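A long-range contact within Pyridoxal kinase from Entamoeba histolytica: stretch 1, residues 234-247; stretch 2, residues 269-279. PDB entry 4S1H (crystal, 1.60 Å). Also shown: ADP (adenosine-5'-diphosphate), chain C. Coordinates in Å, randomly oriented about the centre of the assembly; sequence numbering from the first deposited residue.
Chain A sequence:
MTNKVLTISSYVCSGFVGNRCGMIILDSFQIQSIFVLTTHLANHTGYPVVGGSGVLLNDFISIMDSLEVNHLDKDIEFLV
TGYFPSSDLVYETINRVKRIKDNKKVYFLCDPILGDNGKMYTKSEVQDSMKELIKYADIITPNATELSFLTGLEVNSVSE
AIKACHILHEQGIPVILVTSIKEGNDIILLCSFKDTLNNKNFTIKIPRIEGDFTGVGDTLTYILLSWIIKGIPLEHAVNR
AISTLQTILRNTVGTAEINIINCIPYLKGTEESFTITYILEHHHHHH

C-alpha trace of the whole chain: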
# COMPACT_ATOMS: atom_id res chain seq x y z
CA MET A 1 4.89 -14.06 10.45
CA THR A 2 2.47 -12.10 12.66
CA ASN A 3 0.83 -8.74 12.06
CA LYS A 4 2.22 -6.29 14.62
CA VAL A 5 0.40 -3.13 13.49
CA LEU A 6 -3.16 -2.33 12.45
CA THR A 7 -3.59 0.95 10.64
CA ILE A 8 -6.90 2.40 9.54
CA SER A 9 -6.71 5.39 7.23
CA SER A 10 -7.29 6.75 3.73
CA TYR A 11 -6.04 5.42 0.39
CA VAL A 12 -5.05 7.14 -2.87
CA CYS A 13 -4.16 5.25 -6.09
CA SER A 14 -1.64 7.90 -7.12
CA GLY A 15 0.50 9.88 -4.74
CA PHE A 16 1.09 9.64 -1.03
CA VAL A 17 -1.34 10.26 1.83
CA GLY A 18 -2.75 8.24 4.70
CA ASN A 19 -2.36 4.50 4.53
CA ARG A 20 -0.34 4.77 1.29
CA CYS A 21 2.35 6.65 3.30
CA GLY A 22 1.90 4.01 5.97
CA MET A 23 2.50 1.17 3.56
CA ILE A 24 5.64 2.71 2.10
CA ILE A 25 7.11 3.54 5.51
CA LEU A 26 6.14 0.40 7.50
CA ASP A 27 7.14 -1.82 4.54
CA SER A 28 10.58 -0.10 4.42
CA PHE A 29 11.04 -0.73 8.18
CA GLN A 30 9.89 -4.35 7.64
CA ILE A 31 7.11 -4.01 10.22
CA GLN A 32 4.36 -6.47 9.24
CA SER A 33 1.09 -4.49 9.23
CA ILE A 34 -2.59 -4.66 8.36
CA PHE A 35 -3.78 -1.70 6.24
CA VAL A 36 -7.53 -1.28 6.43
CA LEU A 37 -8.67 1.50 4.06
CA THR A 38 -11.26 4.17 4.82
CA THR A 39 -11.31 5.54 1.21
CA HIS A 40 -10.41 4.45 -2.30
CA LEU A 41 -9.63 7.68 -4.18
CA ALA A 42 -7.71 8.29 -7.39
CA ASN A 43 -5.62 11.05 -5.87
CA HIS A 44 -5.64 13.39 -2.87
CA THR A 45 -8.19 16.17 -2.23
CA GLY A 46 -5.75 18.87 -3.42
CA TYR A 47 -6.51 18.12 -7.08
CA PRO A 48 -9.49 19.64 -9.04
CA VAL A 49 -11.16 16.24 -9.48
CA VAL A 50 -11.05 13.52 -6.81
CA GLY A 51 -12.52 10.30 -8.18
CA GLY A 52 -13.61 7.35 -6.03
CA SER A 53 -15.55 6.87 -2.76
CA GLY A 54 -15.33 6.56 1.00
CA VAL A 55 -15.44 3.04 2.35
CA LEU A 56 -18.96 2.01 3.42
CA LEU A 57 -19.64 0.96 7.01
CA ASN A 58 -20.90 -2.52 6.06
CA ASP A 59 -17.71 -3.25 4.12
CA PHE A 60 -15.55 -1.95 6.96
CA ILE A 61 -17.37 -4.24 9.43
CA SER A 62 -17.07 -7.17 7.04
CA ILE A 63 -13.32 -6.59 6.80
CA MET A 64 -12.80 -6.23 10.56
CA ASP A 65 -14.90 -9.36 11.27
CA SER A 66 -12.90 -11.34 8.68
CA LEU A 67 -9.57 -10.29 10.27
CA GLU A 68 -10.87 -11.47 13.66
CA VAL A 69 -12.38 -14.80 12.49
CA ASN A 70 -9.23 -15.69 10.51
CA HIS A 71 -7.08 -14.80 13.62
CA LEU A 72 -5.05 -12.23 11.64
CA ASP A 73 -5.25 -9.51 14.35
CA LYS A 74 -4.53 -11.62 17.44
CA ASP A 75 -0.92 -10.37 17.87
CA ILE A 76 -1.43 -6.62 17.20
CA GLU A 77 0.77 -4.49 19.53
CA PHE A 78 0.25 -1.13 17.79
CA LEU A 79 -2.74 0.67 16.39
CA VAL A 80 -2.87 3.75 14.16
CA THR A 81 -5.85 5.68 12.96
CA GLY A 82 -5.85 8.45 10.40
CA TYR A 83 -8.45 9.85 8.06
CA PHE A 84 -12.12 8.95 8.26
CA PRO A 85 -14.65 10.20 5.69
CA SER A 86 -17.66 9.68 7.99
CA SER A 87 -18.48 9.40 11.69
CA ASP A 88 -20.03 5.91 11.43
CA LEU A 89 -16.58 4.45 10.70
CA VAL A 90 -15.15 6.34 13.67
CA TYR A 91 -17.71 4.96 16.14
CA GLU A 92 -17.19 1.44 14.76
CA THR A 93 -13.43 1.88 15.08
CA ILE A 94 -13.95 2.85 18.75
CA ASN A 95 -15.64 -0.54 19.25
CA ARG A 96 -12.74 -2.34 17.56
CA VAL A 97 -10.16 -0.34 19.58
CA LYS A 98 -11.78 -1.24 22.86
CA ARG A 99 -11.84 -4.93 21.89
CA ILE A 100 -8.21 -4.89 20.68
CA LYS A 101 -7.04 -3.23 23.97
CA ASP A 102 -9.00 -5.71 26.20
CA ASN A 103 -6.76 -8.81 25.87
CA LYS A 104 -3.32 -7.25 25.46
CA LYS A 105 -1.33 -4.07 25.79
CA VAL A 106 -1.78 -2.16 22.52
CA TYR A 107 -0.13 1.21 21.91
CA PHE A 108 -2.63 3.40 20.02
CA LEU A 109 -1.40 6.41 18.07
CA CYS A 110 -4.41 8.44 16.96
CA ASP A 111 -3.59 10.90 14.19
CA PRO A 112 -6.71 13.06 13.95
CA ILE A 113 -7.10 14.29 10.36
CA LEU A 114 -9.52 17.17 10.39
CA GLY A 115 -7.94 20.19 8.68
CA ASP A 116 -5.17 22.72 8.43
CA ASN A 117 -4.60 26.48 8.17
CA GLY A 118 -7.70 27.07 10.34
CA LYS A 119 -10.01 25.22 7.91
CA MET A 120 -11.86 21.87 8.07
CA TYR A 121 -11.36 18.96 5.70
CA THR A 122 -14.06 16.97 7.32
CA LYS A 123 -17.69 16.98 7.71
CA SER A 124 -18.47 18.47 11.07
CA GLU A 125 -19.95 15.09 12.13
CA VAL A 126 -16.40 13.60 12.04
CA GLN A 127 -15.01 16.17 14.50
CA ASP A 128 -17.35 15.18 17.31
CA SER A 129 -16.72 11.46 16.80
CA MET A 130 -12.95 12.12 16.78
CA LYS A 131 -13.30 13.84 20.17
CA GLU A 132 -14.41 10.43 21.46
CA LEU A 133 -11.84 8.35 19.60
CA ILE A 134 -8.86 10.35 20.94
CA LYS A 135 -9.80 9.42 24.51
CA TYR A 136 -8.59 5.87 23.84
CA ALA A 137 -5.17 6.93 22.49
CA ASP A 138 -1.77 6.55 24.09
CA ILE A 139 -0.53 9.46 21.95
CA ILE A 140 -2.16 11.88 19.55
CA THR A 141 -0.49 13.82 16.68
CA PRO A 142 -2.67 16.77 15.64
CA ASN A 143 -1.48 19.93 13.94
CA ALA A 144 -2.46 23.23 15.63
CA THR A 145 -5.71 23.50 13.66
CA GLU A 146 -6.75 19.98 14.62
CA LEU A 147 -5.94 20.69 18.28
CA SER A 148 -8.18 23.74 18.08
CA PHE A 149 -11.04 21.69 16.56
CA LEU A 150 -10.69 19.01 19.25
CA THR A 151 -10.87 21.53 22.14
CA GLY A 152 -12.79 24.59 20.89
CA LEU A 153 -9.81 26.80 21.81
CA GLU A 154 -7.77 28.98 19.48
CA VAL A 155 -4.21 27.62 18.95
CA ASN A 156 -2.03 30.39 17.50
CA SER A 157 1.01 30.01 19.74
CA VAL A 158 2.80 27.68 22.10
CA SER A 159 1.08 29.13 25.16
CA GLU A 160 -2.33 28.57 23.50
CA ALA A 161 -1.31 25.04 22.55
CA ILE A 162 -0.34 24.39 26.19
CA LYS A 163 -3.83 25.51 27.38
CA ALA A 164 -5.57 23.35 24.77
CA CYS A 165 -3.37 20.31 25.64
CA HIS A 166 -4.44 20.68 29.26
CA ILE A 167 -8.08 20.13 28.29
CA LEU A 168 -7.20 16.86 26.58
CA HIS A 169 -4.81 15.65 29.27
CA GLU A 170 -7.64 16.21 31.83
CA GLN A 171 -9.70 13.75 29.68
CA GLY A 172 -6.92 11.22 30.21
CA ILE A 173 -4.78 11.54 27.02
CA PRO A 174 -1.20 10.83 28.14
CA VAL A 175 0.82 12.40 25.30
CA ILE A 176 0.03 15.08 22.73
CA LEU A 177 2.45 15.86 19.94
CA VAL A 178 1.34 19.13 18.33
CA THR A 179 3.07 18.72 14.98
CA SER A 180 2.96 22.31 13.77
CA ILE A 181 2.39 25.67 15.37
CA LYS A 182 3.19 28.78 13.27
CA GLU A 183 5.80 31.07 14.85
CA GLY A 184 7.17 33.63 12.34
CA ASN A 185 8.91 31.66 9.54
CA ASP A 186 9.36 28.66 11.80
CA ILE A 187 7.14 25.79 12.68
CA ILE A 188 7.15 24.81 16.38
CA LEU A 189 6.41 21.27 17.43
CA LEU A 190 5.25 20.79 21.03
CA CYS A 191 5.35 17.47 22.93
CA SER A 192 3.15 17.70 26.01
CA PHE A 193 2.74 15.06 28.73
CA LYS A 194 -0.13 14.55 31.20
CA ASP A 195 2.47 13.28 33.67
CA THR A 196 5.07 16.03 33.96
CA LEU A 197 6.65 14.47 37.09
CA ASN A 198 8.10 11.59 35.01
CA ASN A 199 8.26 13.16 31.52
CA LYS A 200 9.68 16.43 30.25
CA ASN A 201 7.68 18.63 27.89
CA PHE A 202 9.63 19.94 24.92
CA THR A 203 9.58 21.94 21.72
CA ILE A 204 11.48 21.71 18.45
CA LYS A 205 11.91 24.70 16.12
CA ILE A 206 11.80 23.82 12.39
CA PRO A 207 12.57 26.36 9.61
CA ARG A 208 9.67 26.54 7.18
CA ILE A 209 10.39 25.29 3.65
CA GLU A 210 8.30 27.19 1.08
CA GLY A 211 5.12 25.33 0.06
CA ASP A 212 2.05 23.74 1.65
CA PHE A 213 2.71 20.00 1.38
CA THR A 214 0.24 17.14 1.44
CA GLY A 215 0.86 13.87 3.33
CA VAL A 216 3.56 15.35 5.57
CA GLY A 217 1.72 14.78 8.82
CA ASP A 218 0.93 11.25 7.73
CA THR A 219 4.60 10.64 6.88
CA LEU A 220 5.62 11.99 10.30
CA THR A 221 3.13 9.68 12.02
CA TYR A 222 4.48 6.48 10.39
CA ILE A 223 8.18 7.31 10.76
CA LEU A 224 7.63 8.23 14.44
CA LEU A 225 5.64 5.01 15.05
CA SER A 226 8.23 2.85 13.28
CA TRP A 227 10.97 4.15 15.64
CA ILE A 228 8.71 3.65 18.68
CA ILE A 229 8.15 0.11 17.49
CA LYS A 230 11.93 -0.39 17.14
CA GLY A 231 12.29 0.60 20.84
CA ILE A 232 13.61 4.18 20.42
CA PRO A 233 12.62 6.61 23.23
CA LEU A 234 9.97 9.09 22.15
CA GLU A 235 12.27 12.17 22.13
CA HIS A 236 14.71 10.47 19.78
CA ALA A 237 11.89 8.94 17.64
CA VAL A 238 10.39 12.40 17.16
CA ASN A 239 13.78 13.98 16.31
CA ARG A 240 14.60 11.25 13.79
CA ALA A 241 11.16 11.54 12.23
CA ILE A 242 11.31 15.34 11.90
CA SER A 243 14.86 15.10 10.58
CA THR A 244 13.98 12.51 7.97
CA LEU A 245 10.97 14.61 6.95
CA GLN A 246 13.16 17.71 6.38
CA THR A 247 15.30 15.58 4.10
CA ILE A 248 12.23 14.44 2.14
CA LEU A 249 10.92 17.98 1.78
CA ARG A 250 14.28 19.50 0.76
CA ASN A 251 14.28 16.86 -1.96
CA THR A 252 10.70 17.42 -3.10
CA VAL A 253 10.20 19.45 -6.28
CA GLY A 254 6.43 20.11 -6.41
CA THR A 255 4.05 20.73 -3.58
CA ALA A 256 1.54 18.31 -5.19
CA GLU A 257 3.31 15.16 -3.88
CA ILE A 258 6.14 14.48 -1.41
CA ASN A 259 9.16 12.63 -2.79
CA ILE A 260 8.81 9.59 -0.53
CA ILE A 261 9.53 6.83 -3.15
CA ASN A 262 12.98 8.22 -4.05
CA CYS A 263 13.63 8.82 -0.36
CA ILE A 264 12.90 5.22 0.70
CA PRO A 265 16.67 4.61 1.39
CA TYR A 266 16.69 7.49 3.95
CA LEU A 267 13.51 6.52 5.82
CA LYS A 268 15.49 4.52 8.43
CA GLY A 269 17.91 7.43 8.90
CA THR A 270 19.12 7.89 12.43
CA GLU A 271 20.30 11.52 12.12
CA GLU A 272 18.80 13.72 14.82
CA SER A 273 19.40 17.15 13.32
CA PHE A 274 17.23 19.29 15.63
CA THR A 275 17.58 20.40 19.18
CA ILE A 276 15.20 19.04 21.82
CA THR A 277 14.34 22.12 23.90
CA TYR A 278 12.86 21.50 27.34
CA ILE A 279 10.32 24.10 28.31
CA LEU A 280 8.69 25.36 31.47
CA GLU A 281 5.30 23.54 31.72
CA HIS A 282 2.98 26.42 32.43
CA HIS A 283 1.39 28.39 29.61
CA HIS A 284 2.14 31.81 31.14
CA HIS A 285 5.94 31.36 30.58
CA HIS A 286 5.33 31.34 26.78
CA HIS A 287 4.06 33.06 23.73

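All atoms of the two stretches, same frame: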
# COMPACT_ATOMS: atom_id res chain seq x y z
N LEU A 234 10.77 8.10 22.85
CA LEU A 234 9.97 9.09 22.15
C LEU A 234 10.71 10.31 21.65
O LEU A 234 10.51 10.68 20.50
CB LEU A 234 8.75 9.47 22.99
CG LEU A 234 7.76 10.43 22.34
CD1 LEU A 234 7.11 9.74 21.15
CD2 LEU A 234 6.72 10.82 23.35
N GLU A 235 11.51 10.97 22.52
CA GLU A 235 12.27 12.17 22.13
C GLU A 235 13.11 11.94 20.89
O GLU A 235 13.12 12.76 19.97
CB GLU A 235 13.22 12.64 23.24
CG GLU A 235 12.58 13.40 24.35
CD GLU A 235 13.61 13.95 25.32
OE1 GLU A 235 14.80 14.06 24.93
OE2 GLU A 235 13.23 14.22 26.48
N HIS A 236 13.82 10.81 20.89
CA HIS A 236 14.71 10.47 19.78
C HIS A 236 13.90 10.05 18.56
O HIS A 236 14.30 10.40 17.43
CB HIS A 236 15.72 9.40 20.25
CG HIS A 236 16.60 9.87 21.38
ND1 HIS A 236 17.71 10.66 21.18
CD2 HIS A 236 16.48 9.73 22.72
CE1 HIS A 236 18.26 10.95 22.34
NE2 HIS A 236 17.53 10.41 23.30
N ALA A 237 12.78 9.33 18.75
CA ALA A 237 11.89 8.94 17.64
C ALA A 237 11.34 10.18 16.95
O ALA A 237 11.35 10.29 15.73
CB ALA A 237 10.75 8.04 18.12
N VAL A 238 10.92 11.16 17.74
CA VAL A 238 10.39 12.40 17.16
C VAL A 238 11.48 13.15 16.37
O VAL A 238 11.25 13.60 15.23
CB VAL A 238 9.84 13.35 18.24
CG1 VAL A 238 9.49 14.72 17.67
CG2 VAL A 238 8.60 12.75 18.90
N ASN A 239 12.67 13.26 16.96
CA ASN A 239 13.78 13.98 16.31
C ASN A 239 14.18 13.31 15.01
O ASN A 239 14.36 13.96 13.99
CB ASN A 239 14.96 14.08 17.28
CG ASN A 239 15.91 15.22 16.95
OD1 ASN A 239 16.08 15.61 15.78
ND2 ASN A 239 16.59 15.71 17.95
N ARG A 240 14.28 11.98 15.02
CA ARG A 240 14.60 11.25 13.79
C ARG A 240 13.53 11.45 12.73
O ARG A 240 13.84 11.66 11.56
CB ARG A 240 14.73 9.75 14.05
CG ARG A 240 15.96 9.38 14.85
CD ARG A 240 16.08 7.87 15.00
NE ARG A 240 17.18 7.52 15.87
CZ ARG A 240 17.61 6.27 16.11
NH1 ARG A 240 17.03 5.23 15.54
NH2 ARG A 240 18.64 6.07 16.92
N ALA A 241 12.27 11.40 13.15
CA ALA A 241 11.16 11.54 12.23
C ALA A 241 11.13 12.94 11.60
O ALA A 241 11.03 13.05 10.38
CB ALA A 241 9.84 11.20 12.91
N ILE A 242 11.32 13.98 12.41
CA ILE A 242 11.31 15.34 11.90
C ILE A 242 12.51 15.59 11.01
O ILE A 242 12.40 16.26 9.99
CB ILE A 242 11.27 16.36 13.08
CG1 ILE A 242 9.95 16.18 13.83
CG2 ILE A 242 11.57 17.80 12.63
CD1 ILE A 242 8.73 16.84 13.27
N SER A 243 13.65 15.00 11.37
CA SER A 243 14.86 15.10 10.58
C SER A 243 14.72 14.46 9.23
O SER A 243 15.07 15.07 8.21
CB SER A 243 16.08 14.57 11.35
OG SER A 243 16.27 15.33 12.54
N THR A 244 14.21 13.23 9.22
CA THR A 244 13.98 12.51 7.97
C THR A 244 12.98 13.26 7.09
O THR A 244 13.19 13.41 5.89
CB THR A 244 13.54 11.08 8.26
OG1 THR A 244 14.61 10.41 8.94
CG2 THR A 244 13.18 10.32 6.99
N LEU A 245 11.94 13.82 7.71
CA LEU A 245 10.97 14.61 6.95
C LEU A 245 11.58 15.85 6.30
O LEU A 245 11.24 16.19 5.16
CB LEU A 245 9.79 14.99 7.85
CG LEU A 245 8.44 15.38 7.27
CD1 LEU A 245 8.03 14.65 6.00
CD2 LEU A 245 7.39 15.15 8.35
N GLN A 246 12.48 16.56 7.00
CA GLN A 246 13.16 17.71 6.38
C GLN A 246 13.93 17.27 5.16
O GLN A 246 13.89 17.92 4.12
CB GLN A 246 14.12 18.42 7.36
CG GLN A 246 13.44 19.33 8.34
CD GLN A 246 12.62 20.44 7.68
OE1 GLN A 246 11.41 20.35 7.52
NE2 GLN A 246 13.30 21.50 7.26
N THR A 247 14.59 16.11 5.25
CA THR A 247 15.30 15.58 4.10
C THR A 247 14.36 15.31 2.93
O THR A 247 14.69 15.67 1.79
CB THR A 247 16.06 14.29 4.48
OG1 THR A 247 17.02 14.62 5.49
CG2 THR A 247 16.76 13.68 3.25
N GLY A 269 16.87 6.53 8.42
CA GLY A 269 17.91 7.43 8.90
C GLY A 269 17.84 7.65 10.38
O GLY A 269 16.76 7.76 10.95
N THR A 270 19.01 7.71 10.99
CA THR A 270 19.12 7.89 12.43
C THR A 270 19.64 9.26 12.79
O THR A 270 19.78 9.54 13.98
CB THR A 270 20.06 6.84 13.06
OG1 THR A 270 21.35 6.92 12.44
CG2 THR A 270 19.49 5.47 12.90
N GLU A 271 19.87 10.14 11.81
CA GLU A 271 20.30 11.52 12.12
C GLU A 271 19.22 12.25 12.92
O GLU A 271 18.03 12.15 12.62
CB GLU A 271 20.62 12.31 10.86
CG GLU A 271 21.53 13.51 11.12
CD GLU A 271 21.77 14.41 9.93
OE1 GLU A 271 20.99 14.40 8.95
OE2 GLU A 271 22.73 15.20 10.02
N GLU A 272 19.66 12.92 13.98
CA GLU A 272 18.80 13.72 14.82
C GLU A 272 19.34 15.13 14.73
O GLU A 272 20.15 15.55 15.56
CB GLU A 272 18.80 13.16 16.25
CG GLU A 272 18.24 11.74 16.27
CD GLU A 272 18.19 11.10 17.64
OE1 GLU A 272 18.22 11.85 18.65
OE2 GLU A 272 18.08 9.85 17.68
N SER A 273 18.86 15.86 13.74
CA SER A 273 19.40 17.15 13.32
C SER A 273 18.89 18.35 14.10
O SER A 273 19.41 19.45 13.92
CB SER A 273 19.05 17.44 11.86
OG SER A 273 19.12 16.29 11.10
N PHE A 274 17.84 18.16 14.91
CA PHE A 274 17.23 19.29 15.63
C PHE A 274 17.54 19.19 17.09
O PHE A 274 17.96 18.17 17.60
CB PHE A 274 15.72 19.29 15.43
CG PHE A 274 15.33 19.58 14.02
CD1 PHE A 274 15.19 18.58 13.08
CD2 PHE A 274 15.12 20.91 13.64
CE1 PHE A 274 14.85 18.90 11.78
CE2 PHE A 274 14.77 21.22 12.35
CZ PHE A 274 14.63 20.22 11.42
N THR A 275 17.36 20.32 17.76
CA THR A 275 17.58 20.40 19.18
C THR A 275 16.26 20.15 19.89
O THR A 275 15.25 20.77 19.56
CB THR A 275 18.13 21.80 19.53
OG1 THR A 275 19.37 22.01 18.83
CG2 THR A 275 18.38 21.93 21.02
N ILE A 276 16.30 19.25 20.87
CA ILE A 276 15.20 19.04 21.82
C ILE A 276 15.32 20.13 22.88
O ILE A 276 16.29 20.18 23.65
CB ILE A 276 15.31 17.67 22.54
CG1 ILE A 276 15.18 16.56 21.50
CG2 ILE A 276 14.26 17.51 23.64
CD1 ILE A 276 13.90 16.61 20.71
N THR A 277 14.33 21.02 22.91
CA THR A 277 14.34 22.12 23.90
C THR A 277 13.30 21.90 24.98
O THR A 277 12.10 22.02 24.72
CB THR A 277 14.08 23.43 23.17
OG1 THR A 277 15.10 23.58 22.16
CG2 THR A 277 14.08 24.65 24.15
N TYR A 278 13.77 21.66 26.21
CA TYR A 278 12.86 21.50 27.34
C TYR A 278 12.30 22.82 27.77
O TYR A 278 13.05 23.80 27.97
CB TYR A 278 13.52 20.80 28.52
CG TYR A 278 14.03 19.45 28.12
CD1 TYR A 278 13.15 18.48 27.65
CD2 TYR A 278 15.38 19.15 28.18
CE1 TYR A 278 13.61 17.23 27.26
CE2 TYR A 278 15.85 17.90 27.78
CZ TYR A 278 14.96 16.96 27.31
OH TYR A 278 15.45 15.74 26.94
N ILE A 279 10.99 22.86 27.93
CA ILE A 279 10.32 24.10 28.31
C ILE A 279 9.77 24.05 29.72
O ILE A 279 9.56 22.98 30.26
CB ILE A 279 9.16 24.44 27.35
CG1 ILE A 279 8.17 23.26 27.17
CG2 ILE A 279 9.73 24.82 25.98
CD1 ILE A 279 6.78 23.70 26.75
PB ADP C . -0.24 17.95 8.69
O1B ADP C . -0.67 19.40 8.58
O2B ADP C . -0.16 17.25 7.34
O3B ADP C . -1.00 17.24 9.76
PA ADP C . 2.18 19.23 9.64
O1A ADP C . 2.04 19.44 11.13
O2A ADP C . 1.88 20.36 8.71
O3A ADP C . 1.28 17.96 9.20
O5' ADP C . 3.62 18.69 9.31
C5' ADP C . 4.21 17.56 9.92
C4' ADP C . 5.69 17.82 9.98
O4' ADP C . 6.19 18.03 8.66
C3' ADP C . 6.01 19.09 10.75
O3' ADP C . 6.21 18.82 12.14
C2' ADP C . 7.24 19.58 10.05
O2' ADP C . 8.38 18.92 10.58
C1' ADP C . 7.07 19.14 8.61
N9 ADP C . 6.53 20.18 7.70
C8 ADP C . 5.30 20.32 7.20
N7 ADP C . 5.22 21.39 6.36
C5 ADP C . 6.44 21.94 6.32
C6 ADP C . 7.07 23.09 5.63
N6 ADP C . 6.33 23.86 4.81
N1 ADP C . 8.38 23.31 5.87
C2 ADP C . 9.12 22.53 6.71
N3 ADP C . 8.61 21.46 7.36
C4 ADP C . 7.30 21.14 7.20
O HOH W 1 16.83 13.89 20.23
O HOH W 2 14.08 8.13 10.33
O HOH W 3 18.01 13.40 8.16

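Residues 234-247 form one helix, and 269-279 run along it as an extended segment that is mostly loop, with strand at its far end, including T277 and Y278. The chain directions are opposed: G269 lies near T244, E272 near R240 and I276 near E235. Together the stretches bury 777 Å².

N239 is the centre of the contact. Its chi1 is t (-158°), and its amide reads the backbone of F274 at both ends. F274 N donates to N239 OD1 at 3.2 Å, and N239 ND2 donates to F274 O at 2.8 Å. One planar amide thus satisfies both the donor and the acceptor of a loop residue. Water 1 accepts from N239 ND2 and donates to E272 OE1, both at 2.9 Å.

One turn on, S243 has chi1 m (-61°). This places S243 OG to donate back to N239 O of its own helix at 2.8 Å. S243 OG also accepts from S273 N at 2.9 Å.

E272 has an extended chi2 (-179°), which carries its carboxylate to two helix side chains. E272 OE1 accepts from H236 ND1 at 2.8 Å, near the imidazole plane. E272 OE2 meets R240 NE at 3.1 Å in a salt bridge. R240 is itself extended, with chi2 and chi3 both t, so its guanidinium reaches the loop although its CA-to-CB bond points sideways. T270 CG2 lies over one guanidinium face, 3.6 Å from R240 NH1.

F274 points toward the helix with chi1 m (-67°). I242 CG2 lies 3.6 Å from F274 CE1, an apolar contact, and Q246 CG approaches the ring edge at 3.4 Å from F274 CZ.

At the far end, Y278 OH is 2.7 Å from E235 OE1, and I276 CG2 packs 3.7 Å from that same E235 OE1. At the other end, water 2 bridges T244 OG1 (2.7 Å) and G269 O (2.8 Å).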